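Local coordinates for protein serine protease inhibitor (Schistosoma haematobium, PDB 3STO) that belongs to the serpin family and probably inhibits serine endopeptidases, at residues H376-Q388 with M392-V403. Residues are numbered along the deposited sequence; the frame is centred on the assembly and turned at random.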
ATOM      1  N   HIS A 376       8.578 -11.775 -20.690  1.00 13.03           N
ATOM      2  CA  HIS A 376       7.527 -12.771 -20.521  1.00 17.27           C
ATOM      3  C   HIS A 376       7.418 -13.190 -19.065  1.00 13.03           C
ATOM      4  O   HIS A 376       8.314 -13.811 -18.526  1.00 12.48           O
ATOM      5  CB  HIS A 376       7.789 -13.970 -21.436  1.00 15.68           C
ATOM      6  CG  HIS A 376       7.744 -13.625 -22.884  1.00 29.57           C
ATOM      7  ND1 HIS A 376       8.124 -14.507 -23.871  1.00 27.43           N
ATOM      8  CD2 HIS A 376       7.353 -12.493 -23.517  1.00 27.85           C
ATOM      9  CE1 HIS A 376       7.983 -13.929 -25.048  1.00 26.72           C
ATOM     10  NE2 HIS A 376       7.512 -12.705 -24.860  1.00 32.52           N
ATOM     11  N   VAL A 377       6.322 -12.800 -18.424  1.00 19.94           N
ATOM     12  CA  VAL A 377       6.219 -12.902 -16.971  1.00 13.44           C
ATOM     13  C   VAL A 377       5.694 -14.311 -16.669  1.00 20.00           C
ATOM     14  O   VAL A 377       4.503 -14.512 -16.504  1.00 21.51           O
ATOM     15  CB  VAL A 377       5.340 -11.733 -16.360  1.00 16.88           C
ATOM     16  CG1 VAL A 377       5.224 -11.834 -14.861  1.00 14.35           C
ATOM     17  CG2 VAL A 377       5.902 -10.370 -16.730  1.00 10.68           C
ATOM     18  N   THR A 378       6.604 -15.283 -16.626  1.00 14.78           N
ATOM     19  CA  THR A 378       6.231 -16.692 -16.554  1.00 21.12           C
ATOM     20  C   THR A 378       6.683 -17.382 -15.257  1.00 21.00           C
ATOM     21  O   THR A 378       6.549 -18.604 -15.113  1.00 27.14           O
ATOM     22  CB  THR A 378       6.856 -17.484 -17.756  1.00 16.06           C
ATOM     23  OG1 THR A 378       8.266 -17.271 -17.766  1.00 20.70           O
ATOM     24  CG2 THR A 378       6.303 -17.014 -19.060  1.00 14.12           C
ATOM     25  N   HIS A 379       7.230 -16.602 -14.333  1.00 15.19           N
ATOM     26  CA  HIS A 379       7.734 -17.090 -13.053  1.00 19.36           C
ATOM     27  C   HIS A 379       7.604 -15.921 -12.038  1.00 19.05           C
ATOM     28  O   HIS A 379       7.301 -14.795 -12.450  1.00 17.56           O
ATOM     29  CB  HIS A 379       9.188 -17.615 -13.203  1.00 13.80           C
ATOM     30  CG  HIS A 379      10.110 -16.682 -13.927  1.00 14.20           C
ATOM     31  ND1 HIS A 379      11.048 -15.907 -13.282  1.00 18.59           N
ATOM     32  CD2 HIS A 379      10.252 -16.412 -15.257  1.00 15.71           C
ATOM     33  CE1 HIS A 379      11.727 -15.204 -14.177  1.00 18.85           C
ATOM     34  NE2 HIS A 379      11.270 -15.502 -15.382  1.00 17.32           N
ATOM     35  N   PRO A 380       7.811 -16.177 -10.729  1.00 19.73           N
ATOM     36  CA  PRO A 380       7.540 -15.141  -9.693  1.00 21.75           C
ATOM     37  C   PRO A 380       8.252 -13.798  -9.904  1.00 18.79           C
ATOM     38  O   PRO A 380       9.409 -13.704 -10.316  1.00 16.17           O
ATOM     39  CB  PRO A 380       7.988 -15.817  -8.385  1.00 12.21           C
ATOM     40  CG  PRO A 380       7.740 -17.319  -8.678  1.00 17.76           C
ATOM     41  CD  PRO A 380       8.207 -17.469 -10.116  1.00 18.42           C
ATOM     42  N   PHE A 381       7.525 -12.734  -9.624  1.00 18.94           N
ATOM     43  CA  PHE A 381       8.023 -11.411  -9.941  1.00 19.93           C
ATOM     44  C   PHE A 381       7.625 -10.396  -8.877  1.00 17.80           C
ATOM     45  O   PHE A 381       6.693 -10.600  -8.103  1.00 14.17           O
ATOM     46  CB  PHE A 381       7.485 -10.964 -11.293  1.00 12.19           C
ATOM     47  CG  PHE A 381       5.973 -10.925 -11.364  1.00 15.36           C
ATOM     48  CD1 PHE A 381       5.234 -12.088 -11.582  1.00 11.70           C
ATOM     49  CD2 PHE A 381       5.289  -9.733 -11.213  1.00 13.01           C
ATOM     50  CE1 PHE A 381       3.862 -12.050 -11.680  1.00 12.69           C
ATOM     51  CE2 PHE A 381       3.898  -9.691 -11.300  1.00 16.93           C
ATOM     52  CZ  PHE A 381       3.184 -10.846 -11.542  1.00 13.54           C
ATOM     53  N   ILE A 382       8.327  -9.280  -8.870  1.00 18.41           N
ATOM     54  CA  ILE A 382       7.977  -8.188  -7.976  1.00 21.32           C
ATOM     55  C   ILE A 382       7.409  -7.038  -8.804  1.00 16.86           C
ATOM     56  O   ILE A 382       7.884  -6.741  -9.898  1.00 20.99           O
ATOM     57  CB  ILE A 382       9.201  -7.806  -7.077  1.00 17.74           C
ATOM     58  CG1 ILE A 382       9.235  -8.764  -5.877  1.00 14.76           C
ATOM     59  CG2 ILE A 382       9.164  -6.356  -6.617  1.00 17.13           C
ATOM     60  CD1 ILE A 382      10.463  -9.531  -5.795  1.00 23.10           C
ATOM     61  N   CYS A 383       6.351  -6.427  -8.314  1.00 14.81           N
ATOM     62  CA  CYS A 383       5.775  -5.318  -9.042  1.00 18.04           C
ATOM     63  C   CYS A 383       5.353  -4.159  -8.124  1.00 25.46           C
ATOM     64  O   CYS A 383       5.203  -4.329  -6.904  1.00 23.49           O
ATOM     65  CB  CYS A 383       4.632  -5.790  -9.935  1.00 13.98           C
ATOM     66  SG  CYS A 383       3.281  -6.457  -9.022  1.00 18.47           S
ATOM     67  N   PHE A 384       5.188  -2.981  -8.722  1.00 15.02           N
ATOM     68  CA  PHE A 384       4.860  -1.778  -7.980  1.00 16.35           C
ATOM     69  C   PHE A 384       3.870  -0.942  -8.748  1.00 19.29           C
ATOM     70  O   PHE A 384       3.869  -0.955  -9.975  1.00 14.13           O
ATOM     71  CB  PHE A 384       6.103  -0.939  -7.819  1.00 15.32           C
ATOM     72  CG  PHE A 384       7.244  -1.639  -7.123  1.00 14.67           C
ATOM     73  CD1 PHE A 384       7.354  -1.598  -5.717  1.00 18.18           C
ATOM     74  CD2 PHE A 384       8.233  -2.255  -7.856  1.00 12.55           C
ATOM     75  CE1 PHE A 384       8.411  -2.174  -5.058  1.00 13.67           C
ATOM     76  CE2 PHE A 384       9.316  -2.866  -7.215  1.00 15.90           C
ATOM     77  CZ  PHE A 384       9.411  -2.815  -5.810  1.00 19.57           C
ATOM     78  N   ILE A 385       2.999  -0.230  -8.039  1.00 15.96           N
ATOM     79  CA  ILE A 385       2.411   0.947  -8.648  1.00 12.61           C
ATOM     80  C   ILE A 385       3.338   2.079  -8.242  1.00 16.57           C
ATOM     81  O   ILE A 385       3.518   2.334  -7.064  1.00 19.93           O
ATOM     82  CB  ILE A 385       1.025   1.194  -8.170  1.00 20.15           C
ATOM     83  CG1 ILE A 385       0.133   0.033  -8.588  1.00 16.89           C
ATOM     84  CG2 ILE A 385       0.534   2.572  -8.666  1.00 13.68           C
ATOM     85  CD1 ILE A 385      -1.236   0.059  -7.940  1.00 21.25           C
ATOM     86  N   TYR A 386       4.005   2.693  -9.209  1.00 15.35           N
ATOM     87  CA  TYR A 386       5.044   3.663  -8.910  1.00 18.14           C
ATOM     88  C   TYR A 386       4.489   5.061  -9.170  1.00 16.93           C
ATOM     89  O   TYR A 386       3.819   5.284 -10.180  1.00 13.08           O
ATOM     90  CB  TYR A 386       6.272   3.387  -9.797  1.00 16.49           C
ATOM     91  CG  TYR A 386       7.413   4.376  -9.682  1.00 17.04           C
ATOM     92  CD1 TYR A 386       8.210   4.423  -8.548  1.00 16.54           C
ATOM     93  CD2 TYR A 386       7.697   5.266 -10.715  1.00 21.76           C
ATOM     94  CE1 TYR A 386       9.259   5.317  -8.437  1.00 20.60           C
ATOM     95  CE2 TYR A 386       8.745   6.174 -10.616  1.00 23.32           C
ATOM     96  CZ  TYR A 386       9.525   6.200  -9.461  1.00 33.25           C
ATOM     97  OH  TYR A 386      10.582   7.088  -9.342  1.00 26.72           O
ATOM     98  N   ASP A 387       4.769   5.987  -8.247  1.00 19.13           N
ATOM     99  CA  ASP A 387       4.315   7.381  -8.351  1.00 15.50           C
ATOM    100  C   ASP A 387       5.430   8.290  -8.876  1.00 19.63           C
ATOM    101  O   ASP A 387       6.465   8.447  -8.230  1.00 18.02           O
ATOM    102  CB  ASP A 387       3.817   7.862  -7.000  1.00 17.62           C
ATOM    103  CG  ASP A 387       3.178   9.246  -7.065  1.00 28.61           C
ATOM    104  OD1 ASP A 387       3.629  10.123  -7.848  1.00 27.41           O
ATOM    105  OD2 ASP A 387       2.222   9.456  -6.300  1.00 22.57           O
ATOM    106  N   GLN A 388       5.223   8.893 -10.051  1.00 18.84           N
ATOM    107  CA  GLN A 388       6.329   9.553 -10.759  1.00 21.72           C
ATOM    108  C   GLN A 388       6.594  10.928 -10.221  1.00 19.34           C
ATOM    109  O   GLN A 388       7.644  11.515 -10.460  1.00 27.55           O
ATOM    110  CB  GLN A 388       6.105   9.602 -12.276  1.00 20.24           C
ATOM    111  CG  GLN A 388       5.861   8.240 -12.865  1.00 17.37           C
ATOM    112  CD  GLN A 388       6.715   7.961 -14.074  1.00 30.16           C
ATOM    113  OE1 GLN A 388       7.962   8.018 -14.026  1.00 34.15           O
ATOM    114  NE2 GLN A 388       6.058   7.666 -15.177  1.00 33.47           N
HETATM  115  N   MSE A 392       8.218   7.321  -5.715  1.00 13.09           N
HETATM  116  CA  MSE A 392       8.242   6.200  -4.810  1.00 26.75           C
HETATM  117  C   MSE A 392       7.087   5.273  -5.131  1.00 23.66           C
HETATM  118  O   MSE A 392       6.140   5.649  -5.800  1.00 16.03           O
HETATM  119  CB  MSE A 392       8.126   6.679  -3.370  1.00 19.12           C
HETATM  120  CG  MSE A 392       6.719   7.126  -3.021  1.00 38.61           C
HETATM  121 SE   MSE A 392       6.572   8.054  -1.265  1.00 67.64          SE
HETATM  122  CE  MSE A 392       7.484   6.711  -0.141  1.00 35.02           C
ATOM    123  N   PRO A 393       7.174   4.030  -4.668  1.00 23.25           N
ATOM    124  CA  PRO A 393       6.014   3.170  -4.889  1.00 15.40           C
ATOM    125  C   PRO A 393       4.931   3.445  -3.862  1.00 19.29           C
ATOM    126  O   PRO A 393       5.183   3.633  -2.670  1.00 26.24           O
ATOM    127  CB  PRO A 393       6.588   1.762  -4.694  1.00 22.02           C
ATOM    128  CG  PRO A 393       7.713   1.968  -3.691  1.00 21.04           C
ATOM    129  CD  PRO A 393       8.315   3.316  -4.058  1.00 21.25           C
ATOM    130  N   ILE A 394       3.706   3.494  -4.334  1.00 16.79           N
ATOM    131  CA  ILE A 394       2.609   3.584  -3.409  1.00 24.79           C
ATOM    132  C   ILE A 394       1.962   2.221  -3.167  1.00 22.59           C
ATOM    133  O   ILE A 394       1.143   2.068  -2.279  1.00 26.14           O
ATOM    134  CB  ILE A 394       1.582   4.629  -3.855  1.00 29.02           C
ATOM    135  CG1 ILE A 394       0.999   4.264  -5.203  1.00 20.53           C
ATOM    136  CG2 ILE A 394       2.225   6.049  -3.888  1.00 21.58           C
ATOM    137  CD1 ILE A 394      -0.255   5.034  -5.473  1.00 34.63           C
HETATM  138  N   MSE A 395       2.354   1.231  -3.954  1.00 21.47           N
HETATM  139  CA  MSE A 395       1.920  -0.142  -3.750  1.00 19.09           C
HETATM  140  C   MSE A 395       3.143  -1.009  -4.111  1.00 22.45           C
HETATM  141  O   MSE A 395       3.803  -0.784  -5.128  1.00 19.29           O
HETATM  142  CB  MSE A 395       0.682  -0.425  -4.594  1.00 20.89           C
HETATM  143  CG  MSE A 395       0.033  -1.798  -4.461  1.00 32.44           C
HETATM  144 SE   MSE A 395       0.933  -3.355  -5.266  1.00101.36          SE
HETATM  145  CE  MSE A 395       1.225  -2.987  -7.179  1.00 27.46           C
ATOM    146  N   ALA A 396       3.475  -1.947  -3.227  1.00 16.49           N
ATOM    147  CA  ALA A 396       4.566  -2.899  -3.409  1.00 11.75           C
ATOM    148  C   ALA A 396       3.997  -4.317  -3.266  1.00 15.75           C
ATOM    149  O   ALA A 396       3.169  -4.591  -2.406  1.00 17.70           O
ATOM    150  CB  ALA A 396       5.715  -2.649  -2.375  1.00 12.68           C
ATOM    151  N   ALA A 397       4.422  -5.202  -4.143  1.00 15.41           N
ATOM    152  CA  ALA A 397       3.850  -6.526  -4.233  1.00 16.33           C
ATOM    153  C   ALA A 397       4.882  -7.538  -4.695  1.00 16.79           C
ATOM    154  O   ALA A 397       5.733  -7.257  -5.533  1.00 18.42           O
ATOM    155  CB  ALA A 397       2.637  -6.545  -5.181  1.00  7.54           C
ATOM    156  N   LYS A 398       4.785  -8.734  -4.141  1.00 16.84           N
ATOM    157  CA  LYS A 398       5.487  -9.870  -4.691  1.00 12.73           C
ATOM    158  C   LYS A 398       4.439 -10.912  -5.143  1.00 15.96           C
ATOM    159  O   LYS A 398       3.556 -11.327  -4.374  1.00 18.18           O
ATOM    160  CB  LYS A 398       6.455 -10.455  -3.669  1.00 15.86           C
ATOM    161  CG  LYS A 398       7.143 -11.722  -4.166  1.00 27.52           C
ATOM    162  CD  LYS A 398       8.113 -12.272  -3.147  1.00 33.58           C
ATOM    163  CE  LYS A 398       7.392 -12.830  -1.939  1.00 36.35           C
ATOM    164  NZ  LYS A 398       8.241 -13.847  -1.259  1.00 36.04           N
ATOM    165  N   VAL A 399       4.538 -11.330  -6.393  1.00 16.15           N
ATOM    166  CA  VAL A 399       3.605 -12.311  -6.936  1.00 21.26           C
ATOM    167  C   VAL A 399       4.304 -13.633  -7.241  1.00 22.82           C
ATOM    168  O   VAL A 399       5.055 -13.765  -8.215  1.00 21.87           O
ATOM    169  CB  VAL A 399       2.871 -11.775  -8.179  1.00 17.89           C
ATOM    170  CG1 VAL A 399       1.818 -12.748  -8.593  1.00 19.69           C
ATOM    171  CG2 VAL A 399       2.248 -10.394  -7.884  1.00 18.58           C
HETATM  172  N   MSE A 400       4.065 -14.607  -6.380  1.00 21.77           N
HETATM  173  CA  MSE A 400       4.648 -15.934  -6.543  1.00 26.16           C
HETATM  174  C   MSE A 400       3.670 -16.900  -7.185  1.00 20.80           C
HETATM  175  O   MSE A 400       4.053 -17.798  -7.925  1.00 32.43           O
HETATM  176  CB  MSE A 400       5.045 -16.486  -5.183  1.00 23.81           C
HETATM  177  CG  MSE A 400       6.430 -16.089  -4.765  1.00 46.26           C
HETATM  178 SE   MSE A 400       6.915 -16.908  -3.058  1.00 93.05          SE
HETATM  179  CE  MSE A 400       8.718 -16.164  -2.957  1.00 52.41           C
ATOM    180  N   ASN A 401       2.401 -16.703  -6.868  1.00 20.81           N
ATOM    181  CA  ASN A 401       1.356 -17.584  -7.268  1.00 23.92           C
ATOM    182  C   ASN A 401       0.178 -16.733  -7.692  1.00 28.07           C
ATOM    183  O   ASN A 401      -0.648 -16.351  -6.852  1.00 28.18           O
ATOM    184  CB  ASN A 401       0.951 -18.475  -6.088  1.00 26.69           C
ATOM    185  CG  ASN A 401       0.097 -19.678  -6.510  1.00 38.71           C
ATOM    186  OD1 ASN A 401      -0.492 -19.710  -7.594  1.00 36.92           O
ATOM    187  ND2 ASN A 401       0.047 -20.679  -5.650  1.00 61.19           N
ATOM    188  N   PRO A 402       0.094 -16.432  -8.998  1.00 20.76           N
ATOM    189  CA  PRO A 402      -1.042 -15.647  -9.512  1.00 28.04           C
ATOM    190  C   PRO A 402      -2.310 -16.475  -9.437  1.00 33.34           C
ATOM    191  O   PRO A 402      -2.301 -17.650  -9.778  1.00 59.91           O
ATOM    192  CB  PRO A 402      -0.668 -15.356 -10.972  1.00 23.53           C
ATOM    193  CG  PRO A 402       0.640 -16.116 -11.246  1.00 24.38           C
ATOM    194  CD  PRO A 402       0.955 -16.977 -10.064  1.00 23.33           C
ATOM    195  N   VAL A 403      -3.382 -15.896  -8.941  1.00 37.72           N
ATOM    196  CA  VAL A 403      -4.644 -16.632  -8.820  1.00 55.15           C
ATOM    197  C   VAL A 403      -5.765 -15.624  -8.598  1.00 56.14           C
ATOM    198  O   VAL A 403      -5.704 -14.525  -9.167  1.00 36.33           O
ATOM    199  CB  VAL A 403      -4.618 -17.768  -7.733  1.00 35.85           C
ATOM    200  CG1 VAL A 403      -4.060 -19.057  -8.326  1.00 43.39           C
ATOM    201  CG2 VAL A 403      -3.796 -17.351  -6.511  1.00 43.43           C
TER
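Phe381 and Val399 pair at the open end of an antiparallel hairpin whose strands, 381-387 and 395-399, have axes that approach to 4.8 Å with 159° between their directions; paired backbone bonds join Phe381 to Val399, Cys383 to Ala397 and Asp387 to Met392. The Val399 N to Phe381 O hydrogen bond is 2.8 Å. At Ile385 the register slips by one: its O takes a bond from Ile394 N at 3.0 Å and a weak one from Met395 N, while its own N donates to Met395 O, a classic beta bulge at the corner where the second strand turns. On the face carrying Phe381, Cys383 and Ile385, the Phe381 ring is sandwiched: Val399 CB sits over one side, 3.8 Å from the centroid in a CH-pi contact, and Val377 CG1 over the other. Phe381 chi1 of 59° puts CG between its own backbone N and carbonyl carbon, which lays the ring beside Val399. Cys383 SG rests on Ala397 CB. The selenomethionine Met395 bends at chi2 and chi3, folding CE back to 3.5 Å from Ile385 CG1, while Ile385 CG2 meets Ile394 CG1 across the bulge. In the serpin fold this C-terminal hairpin belongs to beta-sheet B; here strand 253-260 pairs with the edge of 381-387 turned away from 392-399, and strand 39-41 with 392-399. On the other face, Phe384 lies alongside Pro393, CD1 to CB 3.6 Å, and its CE1 reaches Ala396 CB; Leu279 of helix 279-283 touches the Phe384 side chain. Ile382 CG1 touches Lys398 CB; the rest of the lysine turns off to Phe34, whose O is hydrogen-bonded to NZ. Near the turn, Asp387 CB packs against Ile394 CG2 at 3.9 Å. Asp387 OD1 makes the salt bridge to Arg252 NE and also accepts hydrogen bonds from Gln389 N and Leu390 N, so three donors grip one oxygen.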